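Local coordinates for protein abietadiene synthase, chloroplastic (Abies grandis, PDB 3S9V) that belongs to the plant terpene synthases, a family of largely helical enzymes, and is a chloroplast protein, at residues L100-I113 with S145-L159. Residues are numbered along the deposited sequence; the frame is centred on the assembly and turned at random.
Sequences LAYDRILATLACII and SHRPSGFEIVFPAML
Tyr102 directs one ring edge at a face of Phe151 in an edge-to-face pair, centroids 4.8 Å apart and planes at 58°. The opposite face of Phe151 lies on CB of Phe155, one turn further along its own helix, while Ile105 CD1 reaches the Phe151 edge at CZ. Arg147 CG sits over a face of the Tyr102 ring in a CH-pi contact, 4.1 Å from the centroid, and Pro148 CD packs against Tyr102 CB at 3.4 Å. The tyrosine also meets polar atoms: Arg147 NH1 comes 2.6 Å from Tyr102 OH at an angle too poor for a hydrogen bond, and Ser145 OG, bonded to Glu142 O, approaches CE1. Glu152, also paired with Lys182, balances the arginine's charge from well out of the guanidinium plane, no N-H pointing at it.

Helices 101-113 and 151-159 run side by side at 37°, axes 10.1 Å apart, far from the centre of the chain, consistent with the all-helical gamma domain of a three-domain plant terpene synthase. No hydrogen bond joins them, and the seam interlocks as knobs into holes. Leu106 fills the hollow between Phe151, Val154, Phe155 and Met158, touching Val154 CG1 with CD1 at 3.8 Å. Reciprocally, Met158 enters among Leu106, Leu109, Ala110 and Ile113; a bend at chi3 (-62°) curls its chain, with SD 3.6 Å from Ala110 CB and CE near Leu106. Leu109 CD2 bridges Phe155 CE1, 3.6 Å away, and Met158 CB, whereas Tyr57 of helix 56-62 touches both knobs.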
ATOM      1  N   LEU A 100       2.279  -0.554  28.714  1.00 22.95           N
ATOM      2  CA  LEU A 100       3.659  -0.299  28.324  1.00 20.23           C
ATOM      3  C   LEU A 100       4.263   0.327  29.574  1.00 20.08           C
ATOM      4  O   LEU A 100       3.806   1.372  30.039  1.00 21.59           O
ATOM      5  CB  LEU A 100       3.749   0.674  27.146  1.00 17.36           C
ATOM      6  CG  LEU A 100       5.189   0.887  26.645  1.00 23.78           C
ATOM      7  CD1 LEU A 100       5.742  -0.409  26.025  1.00 20.38           C
ATOM      8  CD2 LEU A 100       5.217   2.012  25.626  1.00 19.15           C
ATOM      9  N   ALA A 101       5.269  -0.324  30.139  1.00 20.43           N
ATOM     10  CA  ALA A 101       5.888   0.180  31.352  1.00 21.74           C
ATOM     11  C   ALA A 101       6.278   1.654  31.246  1.00 21.53           C
ATOM     12  O   ALA A 101       5.860   2.469  32.076  1.00 20.81           O
ATOM     13  CB  ALA A 101       7.113  -0.676  31.713  1.00 22.42           C
ATOM     14  N   TYR A 102       7.065   2.001  30.229  1.00 19.16           N
ATOM     15  CA  TYR A 102       7.499   3.393  30.058  1.00 21.26           C
ATOM     16  C   TYR A 102       6.327   4.369  30.103  1.00 22.22           C
ATOM     17  O   TYR A 102       6.370   5.373  30.805  1.00 23.18           O
ATOM     18  CB  TYR A 102       8.244   3.562  28.737  1.00 20.98           C
ATOM     19  CG  TYR A 102       9.582   2.865  28.694  1.00 14.47           C
ATOM     20  CD1 TYR A 102       9.869   1.942  27.695  1.00 20.38           C
ATOM     21  CD2 TYR A 102      10.564   3.138  29.647  1.00 20.91           C
ATOM     22  CE1 TYR A 102      11.103   1.301  27.636  1.00 24.81           C
ATOM     23  CE2 TYR A 102      11.806   2.504  29.600  1.00 28.47           C
ATOM     24  CZ  TYR A 102      12.066   1.584  28.588  1.00 30.86           C
ATOM     25  OH  TYR A 102      13.281   0.944  28.518  1.00 39.18           O
ATOM     26  N   ASP A 103       5.286   4.060  29.339  1.00 22.28           N
ATOM     27  CA  ASP A 103       4.074   4.870  29.266  1.00 19.74           C
ATOM     28  C   ASP A 103       3.495   5.115  30.667  1.00 21.59           C
ATOM     29  O   ASP A 103       3.262   6.258  31.058  1.00 25.22           O
ATOM     30  CB  ASP A 103       3.054   4.141  28.371  1.00 18.17           C
ATOM     31  CG  ASP A 103       1.721   4.888  28.217  1.00 25.73           C
ATOM     32  OD1 ASP A 103       1.694   5.985  27.616  1.00 25.02           O
ATOM     33  OD2 ASP A 103       0.688   4.355  28.684  1.00 22.61           O
ATOM     34  N   ARG A 104       3.276   4.044  31.427  1.00 19.70           N
ATOM     35  CA  ARG A 104       2.705   4.166  32.765  1.00 17.23           C
ATOM     36  C   ARG A 104       3.540   4.975  33.755  1.00 18.48           C
ATOM     37  O   ARG A 104       2.998   5.832  34.451  1.00 20.15           O
ATOM     38  CB  ARG A 104       2.418   2.778  33.351  1.00 21.83           C
ATOM     39  CG  ARG A 104       1.403   1.961  32.554  1.00 24.11           C
ATOM     40  CD  ARG A 104       0.089   2.722  32.368  1.00 17.58           C
ATOM     41  NE  ARG A 104      -0.858   1.953  31.569  1.00 22.96           N
ATOM     42  CZ  ARG A 104      -1.459   0.841  31.987  1.00 28.76           C
ATOM     43  NH1 ARG A 104      -1.220   0.365  33.203  1.00 27.15           N
ATOM     44  NH2 ARG A 104      -2.289   0.193  31.183  1.00 24.23           N
ATOM     45  N   ILE A 105       4.845   4.722  33.835  1.00 17.79           N
ATOM     46  CA  ILE A 105       5.667   5.486  34.773  1.00 18.88           C
ATOM     47  C   ILE A 105       5.812   6.940  34.348  1.00 19.57           C
ATOM     48  O   ILE A 105       5.975   7.817  35.192  1.00 23.82           O
ATOM     49  CB  ILE A 105       7.085   4.888  34.950  1.00 26.47           C
ATOM     50  CG1 ILE A 105       7.805   4.817  33.606  1.00 20.02           C
ATOM     51  CG2 ILE A 105       6.991   3.520  35.587  1.00 32.16           C
ATOM     52  CD1 ILE A 105       9.243   4.374  33.720  1.00 25.16           C
ATOM     53  N   LEU A 106       5.756   7.195  33.042  1.00 18.59           N
ATOM     54  CA  LEU A 106       5.857   8.558  32.520  1.00 17.83           C
ATOM     55  C   LEU A 106       4.612   9.332  32.931  1.00 16.80           C
ATOM     56  O   LEU A 106       4.697  10.418  33.501  1.00 14.70           O
ATOM     57  CB  LEU A 106       5.952   8.548  30.991  1.00 17.03           C
ATOM     58  CG  LEU A 106       5.949   9.922  30.317  1.00 19.25           C
ATOM     59  CD1 LEU A 106       7.304  10.572  30.532  1.00 17.07           C
ATOM     60  CD2 LEU A 106       5.668   9.787  28.821  1.00 17.11           C
ATOM     61  N   ALA A 107       3.453   8.756  32.642  1.00 17.52           N
ATOM     62  CA  ALA A 107       2.185   9.394  32.976  1.00 22.87           C
ATOM     63  C   ALA A 107       1.969   9.535  34.483  1.00 22.97           C
ATOM     64  O   ALA A 107       1.478  10.565  34.944  1.00 28.54           O
ATOM     65  CB  ALA A 107       1.021   8.609  32.355  1.00 14.59           C
ATOM     66  N   THR A 108       2.328   8.506  35.247  1.00 19.94           N
ATOM     67  CA  THR A 108       2.132   8.548  36.694  1.00 20.38           C
ATOM     68  C   THR A 108       2.981   9.646  37.321  1.00 18.32           C
ATOM     69  O   THR A 108       2.498  10.442  38.121  1.00 18.43           O
ATOM     70  CB  THR A 108       2.478   7.190  37.364  1.00 19.54           C
ATOM     71  OG1 THR A 108       1.729   6.134  36.743  1.00 23.15           O
ATOM     72  CG2 THR A 108       2.120   7.229  38.843  1.00 20.23           C
ATOM     73  N   LEU A 109       4.254   9.696  36.952  1.00 19.81           N
ATOM     74  CA  LEU A 109       5.130  10.719  37.498  1.00 20.20           C
ATOM     75  C   LEU A 109       4.543  12.094  37.168  1.00 20.10           C
ATOM     76  O   LEU A 109       4.400  12.940  38.047  1.00 19.63           O
ATOM     77  CB  LEU A 109       6.534  10.580  36.904  1.00 19.30           C
ATOM     78  CG  LEU A 109       7.576  11.583  37.391  1.00 26.16           C
ATOM     79  CD1 LEU A 109       7.629  11.573  38.911  1.00 29.47           C
ATOM     80  CD2 LEU A 109       8.930  11.235  36.805  1.00 28.20           C
ATOM     81  N   ALA A 110       4.193  12.303  35.898  1.00 17.65           N
ATOM     82  CA  ALA A 110       3.618  13.572  35.468  1.00 15.66           C
ATOM     83  C   ALA A 110       2.352  13.947  36.250  1.00 17.60           C
ATOM     84  O   ALA A 110       2.181  15.099  36.636  1.00 17.83           O
ATOM     85  CB  ALA A 110       3.312  13.525  33.988  1.00 12.40           C
ATOM     86  N   CYS A 111       1.461  12.989  36.483  1.00 14.25           N
ATOM     87  CA  CYS A 111       0.234  13.289  37.222  1.00 19.25           C
ATOM     88  C   CYS A 111       0.473  13.558  38.712  1.00 20.84           C
ATOM     89  O   CYS A 111      -0.173  14.417  39.307  1.00 22.69           O
ATOM     90  CB  CYS A 111      -0.783  12.151  37.051  1.00 11.32           C
ATOM     91  SG  CYS A 111      -1.424  12.028  35.373  1.00 20.19           S
ATOM     92  N   ILE A 112       1.402  12.821  39.307  1.00 22.48           N
ATOM     93  CA  ILE A 112       1.726  12.989  40.720  1.00 23.79           C
ATOM     94  C   ILE A 112       2.288  14.382  40.968  1.00 21.82           C
ATOM     95  O   ILE A 112       1.965  15.032  41.964  1.00 19.10           O
ATOM     96  CB  ILE A 112       2.751  11.932  41.169  1.00 23.50           C
ATOM     97  CG1 ILE A 112       2.053  10.583  41.333  1.00 26.78           C
ATOM     98  CG2 ILE A 112       3.435  12.365  42.448  1.00 32.66           C
ATOM     99  CD1 ILE A 112       3.013   9.446  41.578  1.00 29.83           C
ATOM    100  N   ILE A 113       3.129  14.847  40.054  1.00 20.57           N
ATOM    101  CA  ILE A 113       3.715  16.172  40.201  1.00 21.27           C
ATOM    102  C   ILE A 113       2.636  17.256  40.110  1.00 23.96           C
ATOM    103  O   ILE A 113       2.623  18.189  40.909  1.00 25.86           O
ATOM    104  CB  ILE A 113       4.812  16.390  39.133  1.00 19.67           C
ATOM    105  CG1 ILE A 113       6.007  15.486  39.458  1.00 19.17           C
ATOM    106  CG2 ILE A 113       5.223  17.856  39.063  1.00 14.89           C
ATOM    107  CD1 ILE A 113       7.122  15.526  38.428  1.00 17.16           C
ATOM    108  N   SER A 145      11.219  -3.669  25.305  1.00 43.75           N
ATOM    109  CA  SER A 145      10.080  -2.881  24.846  1.00 39.35           C
ATOM    110  C   SER A 145      10.623  -1.598  24.214  1.00 36.13           C
ATOM    111  O   SER A 145      11.766  -1.209  24.467  1.00 33.90           O
ATOM    112  CB  SER A 145       9.152  -2.534  26.014  1.00 41.68           C
ATOM    113  OG  SER A 145       9.746  -1.591  26.891  1.00 39.30           O
ATOM    114  N   HIS A 146       9.803  -0.947  23.396  1.00 32.25           N
ATOM    115  CA  HIS A 146      10.213   0.279  22.722  1.00 33.55           C
ATOM    116  C   HIS A 146      10.038   1.534  23.574  1.00 30.50           C
ATOM    117  O   HIS A 146       9.003   1.734  24.210  1.00 27.40           O
ATOM    118  CB  HIS A 146       9.439   0.422  21.413  1.00 39.02           C
ATOM    119  CG  HIS A 146       9.562  -0.771  20.520  1.00 50.65           C
ATOM    120  ND1 HIS A 146      10.781  -1.269  20.110  1.00 59.27           N
ATOM    121  CD2 HIS A 146       8.623  -1.578  19.974  1.00 51.74           C
ATOM    122  CE1 HIS A 146      10.588  -2.333  19.352  1.00 55.95           C
ATOM    123  NE2 HIS A 146       9.287  -2.542  19.253  1.00 59.61           N
ATOM    124  N   ARG A 147      11.071   2.370  23.581  1.00 31.43           N
ATOM    125  CA  ARG A 147      11.067   3.619  24.340  1.00 30.39           C
ATOM    126  C   ARG A 147      10.186   4.656  23.652  1.00 27.02           C
ATOM    127  O   ARG A 147      10.332   4.893  22.456  1.00 28.56           O
ATOM    128  CB  ARG A 147      12.494   4.170  24.447  1.00 35.82           C
ATOM    129  CG  ARG A 147      13.152   4.024  25.814  1.00 48.51           C
ATOM    130  CD  ARG A 147      14.565   4.605  25.800  1.00 54.44           C
ATOM    131  NE  ARG A 147      15.132   4.723  27.144  1.00 65.25           N
ATOM    132  CZ  ARG A 147      15.430   3.696  27.935  1.00 66.76           C
ATOM    133  NH1 ARG A 147      15.218   2.451  27.525  1.00 64.61           N
ATOM    134  NH2 ARG A 147      15.936   3.913  29.144  1.00 61.06           N
ATOM    135  N   PRO A 148       9.266   5.293  24.399  1.00 25.10           N
ATOM    136  CA  PRO A 148       8.367   6.312  23.838  1.00 22.94           C
ATOM    137  C   PRO A 148       9.181   7.496  23.332  1.00 19.41           C
ATOM    138  O   PRO A 148      10.279   7.739  23.821  1.00 17.14           O
ATOM    139  CB  PRO A 148       7.489   6.701  25.029  1.00 27.52           C
ATOM    140  CG  PRO A 148       7.491   5.473  25.872  1.00 23.54           C
ATOM    141  CD  PRO A 148       8.939   5.036  25.810  1.00 24.80           C
ATOM    142  N   SER A 149       8.633   8.234  22.369  1.00 19.09           N
ATOM    143  CA  SER A 149       9.312   9.390  21.783  1.00 20.66           C
ATOM    144  C   SER A 149       9.733  10.438  22.812  1.00 20.88           C
ATOM    145  O   SER A 149       8.893  11.021  23.498  1.00 25.16           O
ATOM    146  CB  SER A 149       8.410  10.068  20.743  1.00 24.08           C
ATOM    147  OG  SER A 149       7.973   9.155  19.754  1.00 31.32           O
ATOM    148  N   GLY A 150      11.034  10.676  22.907  1.00 19.45           N
ATOM    149  CA  GLY A 150      11.543  11.672  23.832  1.00 19.08           C
ATOM    150  C   GLY A 150      11.581  11.249  25.285  1.00 22.21           C
ATOM    151  O   GLY A 150      11.800  12.097  26.161  1.00 20.89           O
ATOM    152  N   PHE A 151      11.393   9.954  25.553  1.00 20.71           N
ATOM    153  CA  PHE A 151      11.391   9.462  26.930  1.00 16.26           C
ATOM    154  C   PHE A 151      12.601   9.888  27.744  1.00 19.09           C
ATOM    155  O   PHE A 151      12.460  10.442  28.833  1.00 17.23           O
ATOM    156  CB  PHE A 151      11.315   7.937  26.981  1.00 18.11           C
ATOM    157  CG  PHE A 151      11.140   7.394  28.382  1.00 11.19           C
ATOM    158  CD1 PHE A 151       9.883   7.365  28.979  1.00 14.76           C
ATOM    159  CD2 PHE A 151      12.236   6.941  29.106  1.00 15.40           C
ATOM    160  CE1 PHE A 151       9.715   6.889  30.279  1.00 11.92           C
ATOM    161  CE2 PHE A 151      12.082   6.465  30.410  1.00 25.03           C
ATOM    162  CZ  PHE A 151      10.815   6.438  30.996  1.00 20.09           C
ATOM    163  N   GLU A 152      13.787   9.615  27.210  1.00 23.40           N
ATOM    164  CA  GLU A 152      15.036   9.935  27.886  1.00 27.75           C
ATOM    165  C   GLU A 152      15.288  11.428  28.089  1.00 26.54           C
ATOM    166  O   GLU A 152      16.208  11.827  28.796  1.00 26.35           O
ATOM    167  CB  GLU A 152      16.198   9.270  27.139  1.00 35.49           C
ATOM    168  CG  GLU A 152      16.124   7.736  27.214  1.00 55.88           C
ATOM    169  CD  GLU A 152      17.298   7.025  26.550  1.00 68.63           C
ATOM    170  OE1 GLU A 152      17.450   7.134  25.312  1.00 73.16           O
ATOM    171  OE2 GLU A 152      18.066   6.351  27.275  1.00 66.70           O
ATOM    172  N   ILE A 153      14.461  12.260  27.480  1.00 25.66           N
ATOM    173  CA  ILE A 153      14.613  13.695  27.654  1.00 26.76           C
ATOM    174  C   ILE A 153      13.605  14.166  28.692  1.00 24.58           C
ATOM    175  O   ILE A 153      13.938  14.852  29.651  1.00 25.83           O
ATOM    176  CB  ILE A 153      14.349  14.438  26.334  1.00 24.89           C
ATOM    177  CG1 ILE A 153      15.598  14.379  25.452  1.00 30.60           C
ATOM    178  CG2 ILE A 153      13.936  15.877  26.617  1.00 24.19           C
ATOM    179  CD1 ILE A 153      15.427  15.071  24.103  1.00 32.64           C
ATOM    180  N   VAL A 154      12.367  13.752  28.488  1.00 23.85           N
ATOM    181  CA  VAL A 154      11.253  14.127  29.336  1.00 22.32           C
ATOM    182  C   VAL A 154      11.123  13.429  30.700  1.00 22.21           C
ATOM    183  O   VAL A 154      10.742  14.058  31.690  1.00 19.60           O
ATOM    184  CB  VAL A 154       9.949  13.958  28.518  1.00 22.34           C
ATOM    185  CG1 VAL A 154       8.764  13.889  29.427  1.00 29.02           C
ATOM    186  CG2 VAL A 154       9.816  15.132  27.521  1.00 11.69           C
ATOM    187  N   PHE A 155      11.443  12.144  30.773  1.00 22.49           N
ATOM    188  CA  PHE A 155      11.307  11.438  32.040  1.00 20.75           C
ATOM    189  C   PHE A 155      12.294  11.885  33.133  1.00 20.76           C
ATOM    190  O   PHE A 155      11.900  12.096  34.280  1.00 21.62           O
ATOM    191  CB  PHE A 155      11.414   9.924  31.811  1.00 21.33           C
ATOM    192  CG  PHE A 155      11.142   9.102  33.043  1.00 15.68           C
ATOM    193  CD1 PHE A 155       9.879   9.082  33.617  1.00 17.95           C
ATOM    194  CD2 PHE A 155      12.148   8.336  33.616  1.00 23.01           C
ATOM    195  CE1 PHE A 155       9.616   8.310  34.747  1.00 22.63           C
ATOM    196  CE2 PHE A 155      11.897   7.558  34.747  1.00 28.25           C
ATOM    197  CZ  PHE A 155      10.627   7.546  35.313  1.00 25.43           C
ATOM    198  N   PRO A 156      13.588  12.033  32.798  1.00 22.40           N
ATOM    199  CA  PRO A 156      14.513  12.459  33.855  1.00 22.62           C
ATOM    200  C   PRO A 156      14.278  13.903  34.295  1.00 23.68           C
ATOM    201  O   PRO A 156      14.502  14.256  35.457  1.00 24.91           O
ATOM    202  CB  PRO A 156      15.884  12.256  33.222  1.00 15.72           C
ATOM    203  CG  PRO A 156      15.645  11.145  32.239  1.00 20.26           C
ATOM    204  CD  PRO A 156      14.326  11.538  31.625  1.00 20.64           C
ATOM    205  N   ALA A 157      13.815  14.733  33.368  1.00 23.32           N
ATOM    206  CA  ALA A 157      13.539  16.124  33.682  1.00 21.43           C
ATOM    207  C   ALA A 157      12.513  16.212  34.807  1.00 24.23           C
ATOM    208  O   ALA A 157      12.628  17.063  35.684  1.00 29.20           O
ATOM    209  CB  ALA A 157      13.031  16.852  32.449  1.00 22.99           C
ATOM    210  N   MET A 158      11.512  15.337  34.783  1.00 22.89           N
ATOM    211  CA  MET A 158      10.492  15.335  35.828  1.00 21.29           C
ATOM    212  C   MET A 158      11.034  14.672  37.095  1.00 25.85           C
ATOM    213  O   MET A 158      10.614  15.016  38.202  1.00 26.48           O
ATOM    214  CB  MET A 158       9.221  14.610  35.363  1.00 19.76           C
ATOM    215  CG  MET A 158       8.409  15.349  34.291  1.00 18.34           C
ATOM    216  SD  MET A 158       6.741  14.647  34.054  1.00 14.30           S
ATOM    217  CE  MET A 158       7.174  12.986  33.510  1.00 11.00           C
ATOM    218  N   LEU A 159      11.959  13.722  36.937  1.00 22.82           N
ATOM    219  CA  LEU A 159      12.559  13.066  38.102  1.00 23.14           C
ATOM    220  C   LEU A 159      13.208  14.141  38.965  1.00 24.05           C
ATOM    221  O   LEU A 159      13.092  14.121  40.193  1.00 23.69           O
ATOM    222  CB  LEU A 159      13.630  12.044  37.687  1.00 22.22           C
ATOM    223  CG  LEU A 159      13.162  10.633  37.310  1.00 25.35           C
ATOM    224  CD1 LEU A 159      14.357   9.767  36.925  1.00 21.01           C
ATOM    225  CD2 LEU A 159      12.418  10.018  38.481  1.00 18.42           C
TER